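Local coordinates for putative SnoaL-like polyketide cyclase (PDB 3LZA), which is of unproven function but, as a SnoaL-like member of the NTF2 clan, possibly acts as a lyase-type cyclase on a polyketide-like substrate, at residues A[36-41]-A[123-128]. Sequence-based numbering, arbitrary orientation.
Sequences SVFYDK and TEQVDL
Val37 and Tyr39 trade backbone hydrogen bonds with Thr123, Gln125 and Asp127, joining strand 37-40 to strand 122-129 as the one parallel pair in the curved mixed sheet of this NTF2-like fold. Val37 O takes Gln125 N at 2.9 Å, and Tyr39 O takes Asp127 N in the same way. Each of these carbonyls also meets a CA-H of the other strand, from Glu124 and Val126 respectively. Lys41 N closes the pairing on Asp127 O, a more bent bond with 144° at the hydrogen.

Phe38, Gln125, Asp40 and Asp127 share the face turned to the helices, consistent with the pocket side of this fold. Within its own strand Gln125 NE2 reaches Asp127 OD1 at 2.9 Å, on its syn side but tilted 27° out of the carboxylate plane; Thr111 OG1 is a second partner of that oxygen, while Tyr16 OH holds Gln125 OE1. The glutamine, extended throughout, runs alongside Phe38 and lays its amide over one ring face, with CD 3.6 Å above the ring plane, near the rim, and the two planes 35° apart. A leucine in place of Gln125 would probably leave Tyr16 OH without this partner and the Asp127 carboxylate freer to turn.

On the other face, Tyr39 CD2 packs on Val126 CG1 at 4.1 Å, and the Glu124 carboxylate lies nearly parallel to the ring plane, while Lys46 makes a cation-pi contact with that ring. Farther along, Lys41 CB meets Leu128 CD2, close to the second subunit. Back on the face of Phe38 and Gln125, Asp40 OD2, which is also hydrogen-bonded to Tyr131 OH, accepts a hydrogen bond at 2.9 Å from a water lying in plane at the Phe38 ring edge.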
loop_
_atom_site.group_PDB
_atom_site.type_symbol
_atom_site.label_atom_id
_atom_site.label_comp_id
_atom_site.label_asym_id
_atom_site.label_seq_id
_atom_site.Cartn_x
_atom_site.Cartn_y
_atom_site.Cartn_z
ATOM N N SER A 36 -12.315 14.155 7.586
ATOM C CA SER A 36 -11.120 13.277 7.520
ATOM C C SER A 36 -11.549 11.820 7.731
ATOM O O SER A 36 -12.343 11.510 8.639
ATOM C CB SER A 36 -10.096 13.682 8.591
ATOM O OG SER A 36 -9.600 14.999 8.418
ATOM N N VAL A 37 -11.004 10.929 6.911
ATOM C CA VAL A 37 -11.287 9.500 7.004
ATOM C C VAL A 37 -10.038 8.742 7.363
ATOM O O VAL A 37 -9.000 8.936 6.738
ATOM C CB VAL A 37 -11.907 8.975 5.660
ATOM C CG1 VAL A 37 -12.157 7.479 5.723
ATOM C CG2 VAL A 37 -13.237 9.768 5.318
ATOM N N PHE A 38 -10.153 7.908 8.412
ATOM C CA PHE A 38 -9.126 6.956 8.880
ATOM C C PHE A 38 -9.676 5.581 8.584
ATOM O O PHE A 38 -10.543 5.104 9.285
ATOM C CB PHE A 38 -8.879 7.114 10.410
ATOM C CG PHE A 38 -7.630 6.455 10.910
ATOM C CD1 PHE A 38 -7.341 5.135 10.623
ATOM C CD2 PHE A 38 -6.720 7.177 11.706
ATOM C CE1 PHE A 38 -6.155 4.531 11.100
ATOM C CE2 PHE A 38 -5.535 6.560 12.187
ATOM C CZ PHE A 38 -5.268 5.256 11.865
ATOM N N TYR A 39 -9.147 4.966 7.516
ATOM C CA TYR A 39 -9.622 3.740 6.951
ATOM C C TYR A 39 -8.573 2.631 7.096
ATOM O O TYR A 39 -7.504 2.711 6.522
ATOM C CB TYR A 39 -9.930 3.961 5.463
ATOM C CG TYR A 39 -10.513 2.805 4.669
ATOM C CD1 TYR A 39 -11.306 1.817 5.252
ATOM C CD2 TYR A 39 -10.304 2.735 3.311
ATOM C CE1 TYR A 39 -11.861 0.808 4.488
ATOM C CE2 TYR A 39 -10.824 1.706 2.545
ATOM C CZ TYR A 39 -11.585 0.743 3.143
ATOM O OH TYR A 39 -12.143 -0.222 2.368
ATOM N N ASP A 40 -8.912 1.574 7.820
ATOM C CA ASP A 40 -8.078 0.389 7.793
ATOM C C ASP A 40 -8.736 -0.578 6.812
ATOM O O ASP A 40 -9.737 -1.242 7.173
ATOM C CB ASP A 40 -7.954 -0.264 9.162
ATOM C CG ASP A 40 -6.945 -1.408 9.155
ATOM O OD1 ASP A 40 -7.013 -2.248 8.230
ATOM O OD2 ASP A 40 -6.086 -1.453 10.050
ATOM N N LYS A 41 -8.154 -0.704 5.609
ATOM C CA LYS A 41 -8.769 -1.504 4.558
ATOM C C LYS A 41 -8.713 -2.951 4.901
ATOM O O LYS A 41 -9.659 -3.683 4.629
ATOM C CB LYS A 41 -8.096 -1.286 3.193
ATOM C CG LYS A 41 -8.903 -1.915 2.025
ATOM C CD LYS A 41 -8.246 -1.616 0.685
ATOM C CE LYS A 41 -8.965 -2.197 -0.580
ATOM N NZ LYS A 41 -8.454 -1.455 -1.844
ATOM N N THR A 123 -7.175 14.262 4.227
ATOM C CA THR A 123 -8.422 13.906 3.559
ATOM C C THR A 123 -8.705 12.434 3.892
ATOM O O THR A 123 -9.799 12.063 4.356
ATOM C CB THR A 123 -8.307 14.098 2.053
ATOM O OG1 THR A 123 -8.296 15.506 1.796
ATOM C CG2 THR A 123 -9.477 13.426 1.336
ATOM N N GLU A 124 -7.678 11.602 3.700
ATOM C CA GLU A 124 -7.811 10.147 3.955
ATOM C C GLU A 124 -6.464 9.535 4.340
ATOM O O GLU A 124 -5.449 9.817 3.688
ATOM C CB GLU A 124 -8.320 9.439 2.706
ATOM C CG GLU A 124 -8.648 7.919 2.918
ATOM C CD GLU A 124 -9.131 7.160 1.678
ATOM O OE1 GLU A 124 -8.888 7.585 0.520
ATOM O OE2 GLU A 124 -9.734 6.084 1.871
ATOM N N GLN A 125 -6.492 8.700 5.367
ATOM C CA GLN A 125 -5.431 7.786 5.730
ATOM C C GLN A 125 -5.938 6.383 5.402
ATOM O O GLN A 125 -7.072 6.053 5.759
ATOM C CB GLN A 125 -5.099 7.848 7.233
ATOM C CG GLN A 125 -4.103 6.777 7.647
ATOM C CD GLN A 125 -3.554 6.891 9.074
ATOM O OE1 GLN A 125 -3.759 7.888 9.745
ATOM N NE2 GLN A 125 -2.814 5.857 9.527
ATOM N N VAL A 126 -5.107 5.587 4.733
ATOM C CA VAL A 126 -5.434 4.193 4.461
ATOM C C VAL A 126 -4.331 3.290 5.019
ATOM O O VAL A 126 -3.150 3.438 4.692
ATOM C CB VAL A 126 -5.699 3.849 2.992
ATOM C CG1 VAL A 126 -6.222 2.369 2.939
ATOM C CG2 VAL A 126 -6.762 4.800 2.386
ATOM N N ASP A 127 -4.738 2.376 5.900
ATOM C CA ASP A 127 -3.823 1.400 6.464
ATOM C C ASP A 127 -4.067 0.062 5.855
ATOM O O ASP A 127 -5.214 -0.348 5.694
ATOM C CB ASP A 127 -3.951 1.281 7.995
ATOM C CG ASP A 127 -3.321 2.406 8.748
ATOM O OD1 ASP A 127 -2.631 3.301 8.162
ATOM O OD2 ASP A 127 -3.551 2.416 9.973
ATOM N N LEU A 128 -2.977 -0.630 5.504
ATOM C CA LEU A 128 -3.037 -2.039 5.128
ATOM C C LEU A 128 -2.088 -2.767 6.103
ATOM O O LEU A 128 -0.885 -2.589 6.038
ATOM C CB LEU A 128 -2.585 -2.245 3.661
ATOM C CG LEU A 128 -3.396 -1.622 2.513
ATOM C CD1 LEU A 128 -2.571 -1.446 1.241
ATOM C CD2 LEU A 128 -4.612 -2.500 2.246
HETATM O O HOH W 1 -4.871 0.851 11.279
#